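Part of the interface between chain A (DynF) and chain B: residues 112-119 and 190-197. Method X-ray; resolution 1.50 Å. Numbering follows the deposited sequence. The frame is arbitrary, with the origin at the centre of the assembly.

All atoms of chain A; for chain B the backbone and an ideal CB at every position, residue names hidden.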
# COMPACT_ATOMS: atom_id res chain seq x y z
N GLY A 112 -4.23 -10.69 4.35
CA GLY A 112 -4.20 -9.86 5.53
C GLY A 112 -3.93 -10.67 6.77
O GLY A 112 -3.56 -11.85 6.71
N GLN A 113 -4.09 -10.01 7.92
CA GLN A 113 -3.82 -10.67 9.19
C GLN A 113 -4.55 -9.95 10.31
O GLN A 113 -5.01 -8.81 10.17
CB GLN A 113 -2.33 -10.76 9.47
CG GLN A 113 -1.63 -9.42 9.55
CD GLN A 113 -0.13 -9.58 9.56
OE1 GLN A 113 0.55 -9.21 8.60
NE2 GLN A 113 0.39 -10.16 10.63
N ILE A 114 -4.65 -10.66 11.44
CA ILE A 114 -5.26 -10.15 12.66
C ILE A 114 -4.29 -10.44 13.79
O ILE A 114 -3.92 -11.60 14.01
CB ILE A 114 -6.61 -10.83 12.93
CG1 ILE A 114 -7.55 -10.69 11.74
CG2 ILE A 114 -7.26 -10.24 14.18
CD1 ILE A 114 -8.85 -11.46 11.87
N ARG A 115 -3.85 -9.39 14.48
CA ARG A 115 -2.90 -9.56 15.58
C ARG A 115 -2.95 -8.36 16.51
O ARG A 115 -3.44 -7.29 16.15
CB ARG A 115 -1.48 -9.81 15.07
CG ARG A 115 -0.81 -8.66 14.27
CD ARG A 115 0.71 -8.74 14.45
NE ARG A 115 1.01 -8.40 15.83
CZ ARG A 115 1.90 -9.00 16.61
NH1 ARG A 115 2.65 -10.00 16.16
NH2 ARG A 115 2.05 -8.60 17.87
N THR A 116 -2.41 -8.55 17.70
CA THR A 116 -2.26 -7.46 18.66
C THR A 116 -1.45 -6.33 18.04
O THR A 116 -0.36 -6.58 17.48
CB THR A 116 -1.55 -7.98 19.91
OG1 THR A 116 -2.35 -8.99 20.54
CG2 THR A 116 -1.24 -6.85 20.88
N PRO A 117 -1.93 -5.09 18.09
CA PRO A 117 -1.14 -3.96 17.57
C PRO A 117 0.01 -3.59 18.50
O PRO A 117 0.00 -3.89 19.69
CB PRO A 117 -2.17 -2.83 17.47
CG PRO A 117 -3.14 -3.15 18.59
CD PRO A 117 -3.24 -4.65 18.60
N PHE A 118 1.01 -2.92 17.92
CA PHE A 118 2.15 -2.40 18.67
C PHE A 118 1.84 -1.06 19.32
O PHE A 118 2.62 -0.60 20.16
CB PHE A 118 3.38 -2.35 17.76
CG PHE A 118 3.67 -3.69 17.13
CD1 PHE A 118 4.19 -4.72 17.90
CD2 PHE A 118 3.36 -3.92 15.81
CE1 PHE A 118 4.43 -5.96 17.32
CE2 PHE A 118 3.60 -5.16 15.23
CZ PHE A 118 4.14 -6.17 16.00
N ASP A 119 0.71 -0.44 18.96
CA ASP A 119 0.30 0.87 19.45
C ASP A 119 -1.10 0.76 20.04
O ASP A 119 -2.07 1.26 19.46
CB ASP A 119 0.34 1.91 18.33
CG ASP A 119 -0.65 1.62 17.21
OD1 ASP A 119 -0.77 0.45 16.75
OD2 ASP A 119 -1.33 2.57 16.77
N UNK B 190 5.52 -16.35 8.38
CA UNK B 190 5.08 -15.26 9.22
C UNK B 190 6.09 -14.11 9.12
O UNK B 190 7.29 -14.34 8.91
CB UNK B 190 4.91 -15.73 10.67
N UNK B 191 5.64 -12.87 9.26
CA UNK B 191 6.59 -11.75 9.27
C UNK B 191 7.63 -11.89 10.37
O UNK B 191 7.34 -12.35 11.48
CB UNK B 191 5.84 -10.43 9.44
N UNK B 192 8.87 -11.49 10.06
CA UNK B 192 9.94 -11.47 11.06
C UNK B 192 9.86 -10.21 11.89
O UNK B 192 10.25 -10.21 13.07
CB UNK B 192 11.31 -11.58 10.39
N UNK B 193 9.41 -9.12 11.29
CA UNK B 193 9.35 -7.82 11.94
C UNK B 193 8.30 -7.00 11.21
O UNK B 193 7.79 -7.40 10.16
CB UNK B 193 10.71 -7.12 11.94
N UNK B 194 7.99 -5.84 11.79
CA UNK B 194 7.08 -4.89 11.17
C UNK B 194 7.73 -3.51 11.18
O UNK B 194 8.33 -3.10 12.18
CB UNK B 194 5.73 -4.87 11.89
N UNK B 195 7.64 -2.82 10.04
CA UNK B 195 7.97 -1.41 10.01
C UNK B 195 6.74 -0.67 10.51
O UNK B 195 5.67 -0.79 9.92
CB UNK B 195 8.39 -0.95 8.61
N UNK B 196 6.87 0.01 11.65
CA UNK B 196 5.73 0.65 12.29
C UNK B 196 5.66 2.15 12.04
O UNK B 196 4.57 2.74 12.17
CB UNK B 196 5.77 0.39 13.80
N UNK B 197 6.77 2.79 11.70
CA UNK B 197 6.72 4.19 11.31
C UNK B 197 7.96 4.52 10.49
O UNK B 197 9.00 3.86 10.60
CB UNK B 197 6.62 5.10 12.54

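Position 190 offers little to read. Its CA-to-CB bond points sideways, no atom of the chain A stretch lies within 5.5 Å of the ideal CB, and almost any residue would fit. It is Gln B190, which makes no contact across the stretches.

Position 191 turns its CB toward chain A, but the nearest offer is distant: Gln A113 OE1, 5.5 Å from the ideal CB. A phi of -58° and psi of 143° permit proline, while a small or medium apolar residue, or a polar one reaching for the carbonyl, would also serve. Pro B191 is found, and its ring closes part of the gap, bringing CG to 4.2 Å from Gln A113 OE1, a packing contact.

Positions 192 and 193 set few conditions. The first is out of reach and the second points away, so this stretch of chain A does not choose; they are Val B192 and Ala B193.

Position 194 is the demanding one. Its CB points toward chain A and the ideal CB lies 4.0 Å from Phe A118 CE2, beside an aromatic ring. Farther out wait the amide of Gln A113 and the guanidinium of Arg A115, whose NE and NH2 both donate to Thr A116 O. A long side chain with an apolar body and a polar tip suits this gradient; methionine or leucine could pack on the ring but would leave the amide unanswered, and glutamine or glutamate would be too short to reach it. The residue is Tyr B194, at chi1 -62° (m). Its ring meets that of Phe A118 obliquely, planes at 46° and centroids 5.3 Å apart, with Tyr B194 CD1 3.5 Å from Phe A118 CZ. The hydroxyl then accepts a hydrogen bond from Gln A113, NE2 to OH 2.9 Å, and a water bridges Tyr B194 OH (2.5 Å from the water O) to Arg A115 NH1 (2.9 Å from the same O), accepting from the arginine.

Position 195 is out of reach and leaves the choice open; it is Leu B195.

Position 196 again points toward chain A, its ideal CB 5.3 Å from Phe A118 CD2. A short side chain with a methyl beyond CB would suit, such as valine or threonine; alanine would stop short of the ring. Thr B196 places CG2 3.9 Å from Phe A118 CD2, while OG1 is hydrogen-bonded elsewhere in the structure.

Position 197 is out of reach, so many residues would do; it is Ser B197.

Chain B 190-197: QPVAYLTS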
# COMPACT_ATOMS: atom_id res chain seq x y z
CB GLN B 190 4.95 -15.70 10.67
CG GLN B 190 6.25 -15.98 11.36
CD GLN B 190 6.06 -16.49 12.77
OE1 GLN B 190 5.06 -16.18 13.43
NE2 GLN B 190 7.01 -17.29 13.25
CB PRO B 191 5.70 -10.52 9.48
CG PRO B 191 4.35 -10.96 8.91
CD PRO B 191 4.24 -12.41 9.30
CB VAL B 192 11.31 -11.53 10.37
CG1 VAL B 192 12.43 -11.27 11.39
CG2 VAL B 192 11.52 -12.85 9.67
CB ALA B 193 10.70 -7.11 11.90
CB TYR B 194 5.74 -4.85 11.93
CG TYR B 194 5.01 -6.17 11.90
CD1 TYR B 194 5.29 -7.17 12.82
CD2 TYR B 194 4.04 -6.44 10.94
CE1 TYR B 194 4.64 -8.39 12.80
CE2 TYR B 194 3.38 -7.65 10.91
CZ TYR B 194 3.67 -8.62 11.84
OH TYR B 194 3.03 -9.84 11.82
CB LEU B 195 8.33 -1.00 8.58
CG LEU B 195 8.74 0.45 8.29
CD1 LEU B 195 10.06 0.83 8.93
CD2 LEU B 195 8.81 0.63 6.76
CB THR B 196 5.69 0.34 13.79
OG1 THR B 196 6.92 0.75 14.42
CG2 THR B 196 5.45 -1.14 14.03
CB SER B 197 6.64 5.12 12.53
OG SER B 197 7.86 5.15 13.23
O HOH W 1 3.34 -11.41 13.78
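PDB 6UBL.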